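Local coordinates for hypothetical protein Atu0120 (PDB 2I6H) that is of unknown function but belongs to the DUF924 family of bacterial proteins, has an all-helical fold and binds calcium ions in the crystal, at residues 24-29 against 76-81; 85-90 against 113-118. One frame throughout, in Å; residues are numbered along the deposited sequence.

Contact 1 of 2, residues 24-29 against 76-81. With CA (calcium ion), chain C.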
loop_
_atom_site.group_PDB
_atom_site.type_symbol
_atom_site.label_atom_id
_atom_site.label_comp_id
_atom_site.label_asym_id
_atom_site.label_seq_id
_atom_site.Cartn_x
_atom_site.Cartn_y
_atom_site.Cartn_z
ATOM N N LYS A 24 11.670 24.347 21.393
ATOM C CA LYS A 24 11.956 25.022 20.125
ATOM C C LYS A 24 13.001 24.326 19.242
ATOM O O LYS A 24 12.968 24.446 18.035
ATOM C CB LYS A 24 12.336 26.487 20.376
ATOM C CG LYS A 24 11.134 27.361 20.747
ATOM C CD LYS A 24 11.455 28.862 20.680
ATOM C CE LYS A 24 10.254 29.698 21.101
ATOM N NZ LYS A 24 10.563 31.154 21.202
ATOM N N ASN A 25 13.958 23.611 19.863
ATOM C CA ASN A 25 15.083 23.050 19.105
ATOM C C ASN A 25 14.869 21.620 18.656
ATOM O O ASN A 25 13.976 20.910 19.180
ATOM C CB ASN A 25 16.380 23.127 19.929
ATOM C CG ASN A 25 16.499 24.434 20.725
ATOM O OD1 ASN A 25 16.613 25.500 20.131
ATOM N ND2 ASN A 25 16.466 24.342 22.061
ATOM N N ASP A 26 15.654 21.196 17.665
ATOM C CA ASP A 26 15.578 19.796 17.209
ATOM C C ASP A 26 15.802 18.766 18.324
ATOM O O ASP A 26 15.428 17.573 18.184
ATOM C CB ASP A 26 16.572 19.559 16.091
ATOM C CG ASP A 26 18.022 19.711 16.544
ATOM O OD1 ASP A 26 18.367 20.775 17.049
ATOM O OD2 ASP A 26 18.829 18.791 16.341
ATOM N N THR A 27 16.426 19.217 19.422
ATOM C CA THR A 27 16.667 18.338 20.592
ATOM C C THR A 27 15.463 18.212 21.543
ATOM O O THR A 27 15.576 17.554 22.622
ATOM C CB THR A 27 17.829 18.870 21.428
ATOM O OG1 THR A 27 17.565 20.236 21.776
ATOM C CG2 THR A 27 19.193 18.739 20.674
ATOM N N ALA A 28 14.335 18.842 21.171
ATOM C CA ALA A 28 13.128 18.854 22.017
ATOM C C ALA A 28 12.652 17.441 22.388
ATOM O O ALA A 28 12.529 16.551 21.509
ATOM C CB ALA A 28 11.987 19.619 21.312
ATOM N N ALA A 29 12.316 17.253 23.661
ATOM C CA ALA A 29 11.624 16.026 24.059
ATOM C C ALA A 29 10.334 15.828 23.275
ATOM O O ALA A 29 10.012 14.700 22.900
ATOM C CB ALA A 29 11.348 16.047 25.547
ATOM N N TRP A 76 13.073 22.640 14.388
ATOM C CA TRP A 76 13.068 21.171 14.225
ATOM C C TRP A 76 13.639 20.738 12.876
ATOM O O TRP A 76 14.000 19.569 12.680
ATOM C CB TRP A 76 11.646 20.601 14.427
ATOM C CG TRP A 76 11.174 20.680 15.853
ATOM C CD1 TRP A 76 11.741 21.410 16.889
ATOM C CD2 TRP A 76 10.025 20.031 16.403
ATOM N NE1 TRP A 76 10.988 21.251 18.053
ATOM C CE2 TRP A 76 9.938 20.403 17.784
ATOM C CE3 TRP A 76 9.054 19.173 15.874
ATOM C CZ2 TRP A 76 8.915 19.937 18.622
ATOM C CZ3 TRP A 76 8.026 18.702 16.737
ATOM C CH2 TRP A 76 7.983 19.083 18.088
ATOM N N LEU A 77 13.713 21.678 11.934
ATOM C CA LEU A 77 14.366 21.369 10.653
ATOM C C LEU A 77 15.848 20.978 10.847
ATOM O O LEU A 77 16.455 20.378 9.959
ATOM C CB LEU A 77 14.243 22.548 9.677
ATOM C CG LEU A 77 12.823 22.734 9.086
ATOM C CD1 LEU A 77 12.753 24.092 8.361
ATOM C CD2 LEU A 77 12.406 21.532 8.147
ATOM N N GLU A 78 16.425 21.325 12.003
ATOM C CA GLU A 78 17.841 20.984 12.239
ATOM C C GLU A 78 18.111 19.459 12.352
ATOM O O GLU A 78 19.241 18.999 12.053
ATOM C CB GLU A 78 18.346 21.729 13.484
ATOM C CG GLU A 78 19.800 21.458 13.747
ATOM C CD GLU A 78 20.373 22.251 14.943
ATOM O OE1 GLU A 78 19.738 23.180 15.475
ATOM O OE2 GLU A 78 21.512 21.908 15.346
ATOM N N GLY A 79 17.105 18.687 12.797
ATOM C CA GLY A 79 17.271 17.239 13.077
ATOM C C GLY A 79 16.428 16.387 12.128
ATOM O O GLY A 79 15.354 16.819 11.696
ATOM N N ALA A 80 16.905 15.191 11.805
ATOM C CA ALA A 80 16.153 14.327 10.904
ATOM C C ALA A 80 14.848 13.854 11.544
ATOM O O ALA A 80 13.773 13.993 10.926
ATOM C CB ALA A 80 17.009 13.111 10.424
ATOM N N GLU A 81 14.913 13.271 12.752
ATOM C CA GLU A 81 13.667 12.800 13.371
ATOM C C GLU A 81 12.745 13.946 13.808
ATOM O O GLU A 81 11.542 13.821 13.748
ATOM C CB GLU A 81 13.925 11.814 14.513
ATOM C CG GLU A 81 14.549 10.502 13.955
ATOM C CD GLU A 81 14.416 9.294 14.896
ATOM O OE1 GLU A 81 14.404 9.517 16.117
ATOM O OE2 GLU A 81 14.291 8.143 14.396
HETATM CA CA CA C . 21.550 23.458 17.226
HETATM O O HOH W 1 17.115 23.455 16.328
HETATM O O HOH W 2 20.215 21.759 18.453
#
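D26 and E78 meet with their carboxylates stacked, the two planes 25° apart. D26 OD1 lies 3.2 Å from E78 OE1. Both are acceptors, so this is no hydrogen bond. A calcium ion and two waters lie beside the two groups and probably offset their like charges. E78 holds the calcium with both oxygens, OE1 at 2.5 Å and OE2 at 2.4 Å. Its CG is anti to the backbone N (chi1 -178°) and the chain beyond is extended, which carries the carboxylate out to the metal. D26 does not touch the ion directly. A calcium-bound water lies 2.5 Å from D26 OD1, a distance shorter than usual and so to be read with caution. A second water accepts from D26 N and probably donates to E78 OE1. D26 CB lies 3.4 Å from G79 N, where the 3-10 segment 76-78 ends and G79 takes the N-cap position of helix 80-97.

The W76 ring takes the other end of the contact. It lies obliquely against the backbone of K24 and N25 and against the methyl of A28. A28 CB comes within 3.8 Å of W76 NE1. N25 O is close to the same nitrogen, but the angle is poor; NE1 gives its hydrogen bond to M23 O instead. N25 O accepts from A28 N and closes a type I beta turn, which leads into helix 29-41. W76 also packs on L30, A31 and I34 of that helix.

The chemistry is split between an indole packed against the turn and a calcium site at the surface. D26 probably belongs to the second shell of the metal, through the bound water.

Contact 2 of 2, residues 85-90 against 113-118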
loop_
_atom_site.group_PDB
_atom_site.type_symbol
_atom_site.label_atom_id
_atom_site.label_comp_id
_atom_site.label_asym_id
_atom_site.label_seq_id
_atom_site.Cartn_x
_atom_site.Cartn_y
_atom_site.Cartn_z
ATOM N N ALA A 85 8.918 14.576 12.764
ATOM C CA ALA A 85 7.851 15.052 13.638
ATOM C C ALA A 85 7.051 16.195 12.987
ATOM O O ALA A 85 5.815 16.224 13.112
ATOM C CB ALA A 85 8.403 15.493 15.004
ATOM N N LEU A 86 7.746 17.145 12.351
ATOM C CA LEU A 86 7.049 18.213 11.603
ATOM C C LEU A 86 6.091 17.637 10.537
ATOM O O LEU A 86 4.956 18.119 10.406
ATOM C CB LEU A 86 8.033 19.175 10.952
ATOM C CG LEU A 86 8.813 20.092 11.907
ATOM C CD1 LEU A 86 9.785 20.943 11.082
ATOM C CD2 LEU A 86 7.831 20.998 12.746
HETATM N N MSE A 87 6.543 16.630 9.793
HETATM C CA MSE A 87 5.716 16.013 8.751
HETATM C C MSE A 87 4.456 15.418 9.406
HETATM O O MSE A 87 3.324 15.587 8.912
HETATM C CB MSE A 87 6.458 14.856 8.059
HETATM C CG MSE A 87 7.747 15.177 7.422
HETATM SE SE MSE A 87 7.507 16.529 5.965
HETATM C CE MSE A 87 8.053 18.074 6.960
ATOM N N LEU A 88 4.660 14.743 10.531
ATOM C CA LEU A 88 3.572 14.050 11.236
ATOM C C LEU A 88 2.580 15.064 11.770
ATOM O O LEU A 88 1.350 14.864 11.688
ATOM C CB LEU A 88 4.144 13.193 12.350
ATOM C CG LEU A 88 5.032 12.067 11.829
ATOM C CD1 LEU A 88 5.562 11.300 13.059
ATOM C CD2 LEU A 88 4.307 11.133 10.852
ATOM N N LEU A 89 3.079 16.189 12.268
ATOM C CA LEU A 89 2.161 17.244 12.746
ATOM C C LEU A 89 1.411 18.014 11.641
ATOM O O LEU A 89 0.248 18.432 11.841
ATOM C CB LEU A 89 2.955 18.253 13.550
ATOM C CG LEU A 89 3.497 17.722 14.887
ATOM C CD1 LEU A 89 4.347 18.816 15.498
ATOM C CD2 LEU A 89 2.293 17.339 15.848
ATOM N N LEU A 90 2.076 18.231 10.497
ATOM C CA LEU A 90 1.543 19.174 9.493
ATOM C C LEU A 90 0.896 18.514 8.278
ATOM O O LEU A 90 0.076 19.148 7.592
ATOM C CB LEU A 90 2.602 20.180 9.047
ATOM C CG LEU A 90 3.106 21.089 10.181
ATOM C CD1 LEU A 90 4.291 21.864 9.699
ATOM C CD2 LEU A 90 1.963 22.035 10.689
ATOM N N PHE A 113 6.601 22.875 2.183
ATOM C CA PHE A 113 7.737 23.785 2.295
ATOM C C PHE A 113 8.789 23.119 3.214
ATOM O O PHE A 113 10.010 23.053 2.892
ATOM C CB PHE A 113 7.250 25.112 2.906
ATOM C CG PHE A 113 8.357 26.042 3.266
ATOM C CD1 PHE A 113 9.085 26.694 2.266
ATOM C CD2 PHE A 113 8.729 26.214 4.582
ATOM C CE1 PHE A 113 10.158 27.567 2.611
ATOM C CE2 PHE A 113 9.784 27.074 4.942
ATOM C CZ PHE A 113 10.510 27.742 3.944
ATOM N N PHE A 114 8.323 22.594 4.348
ATOM C CA PHE A 114 9.222 21.890 5.244
ATOM C C PHE A 114 9.762 20.578 4.677
ATOM O O PHE A 114 10.932 20.259 4.909
ATOM C CB PHE A 114 8.549 21.602 6.568
ATOM C CG PHE A 114 8.445 22.809 7.504
ATOM C CD1 PHE A 114 9.247 23.945 7.394
ATOM C CD2 PHE A 114 7.512 22.752 8.537
ATOM C CE1 PHE A 114 9.084 25.054 8.342
ATOM C CE2 PHE A 114 7.370 23.811 9.471
ATOM C CZ PHE A 114 8.186 24.945 9.378
ATOM N N ALA A 115 8.931 19.820 3.949
ATOM C CA ALA A 115 9.402 18.553 3.322
ATOM C C ALA A 115 10.576 18.845 2.367
ATOM O O ALA A 115 11.624 18.186 2.413
ATOM C CB ALA A 115 8.275 17.832 2.562
ATOM N N ASP A 116 10.390 19.857 1.534
ATOM C CA ASP A 116 11.461 20.304 0.622
ATOM C C ASP A 116 12.778 20.607 1.381
ATOM O O ASP A 116 13.887 20.133 1.002
ATOM C CB ASP A 116 10.998 21.558 -0.131
ATOM C CG ASP A 116 12.103 22.109 -1.070
ATOM O OD1 ASP A 116 12.456 21.438 -2.075
ATOM O OD2 ASP A 116 12.649 23.191 -0.736
ATOM N N GLU A 117 12.650 21.377 2.453
ATOM C CA GLU A 117 13.816 21.763 3.258
ATOM C C GLU A 117 14.475 20.538 3.924
ATOM O O GLU A 117 15.704 20.405 3.924
ATOM C CB GLU A 117 13.469 22.842 4.289
ATOM C CG GLU A 117 14.698 23.308 5.101
ATOM C CD GLU A 117 15.886 23.811 4.236
ATOM O OE1 GLU A 117 15.684 24.250 3.067
ATOM O OE2 GLU A 117 17.026 23.753 4.768
ATOM N N ALA A 118 13.653 19.637 4.447
ATOM C CA ALA A 118 14.147 18.412 5.085
ATOM C C ALA A 118 14.897 17.531 4.092
ATOM O O ALA A 118 15.964 16.999 4.418
ATOM C CB ALA A 118 12.962 17.638 5.752
#
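F114 carries the apolar contact with two leucines of the facing helix. L86 CD1 sits over one face of the ring, offset toward its rim. This is a CH-pi contact, with L86 CD1 4.2 Å from the centroid of the F114 ring and 25° off the ring normal. L90 CD1 comes to the edge instead, near the ring plane, and reaches F114 CD2 at 3.5 Å. L86 and L90 are one helical turn apart. Their methyls therefore meet the same CD2-CE2 side of the ring, one from above and one from the rim.

Selenomethionine M87 makes the second group of contacts, all van der Waals. Its chain is bent at chi2 and again at chi3 (100°), which brings the terminal methyl across to the other helix. M87 CE touches F114 CB at 3.6 Å and lies equally close to A115 N. M87 SE rests 3.7 Å from A115 CB. The small alanine side chain leaves the selenium near the backbone of helix 108-120.

No hydrogen bond joins the two segments. Backbone bonds such as L90 N to L86 O and A118 N to F114 O run along each helix, and L90 O also accepts from T107 OG1.

The segments run nearly antiparallel, at 164°, with their axes 10.0 Å apart. All the touching residues are buried. Helix 137-140 packs alongside, P138 touching both M87 and A115. Helices 29-41 and 51-69 also pack on helix 80-97, through I34 against A85, L88 and L89, and through A68 against L89 and L90.

Contact 2 lies in the core and contact 1 near the surface, their centres about 8 and 18 Å from the centre of the chain. Both use helix 80-97: contact 1 involves its N-terminal start, contact 2 its middle. Their centres are 11 Å apart and they touch directly. W76 packs on A85 and L86, and L77 packs on F114 and E117, so the segments of contact 1 pack on those of contact 2. W76 alone of these two also meets 24-29. The chemistry changes along this path. The outer contact combines carboxylates, calcium and water with one buried indole. The inner one is wholly apolar across the interface. Contact 1 brings in the loop before helix 29-41, while contact 2 pairs two helices.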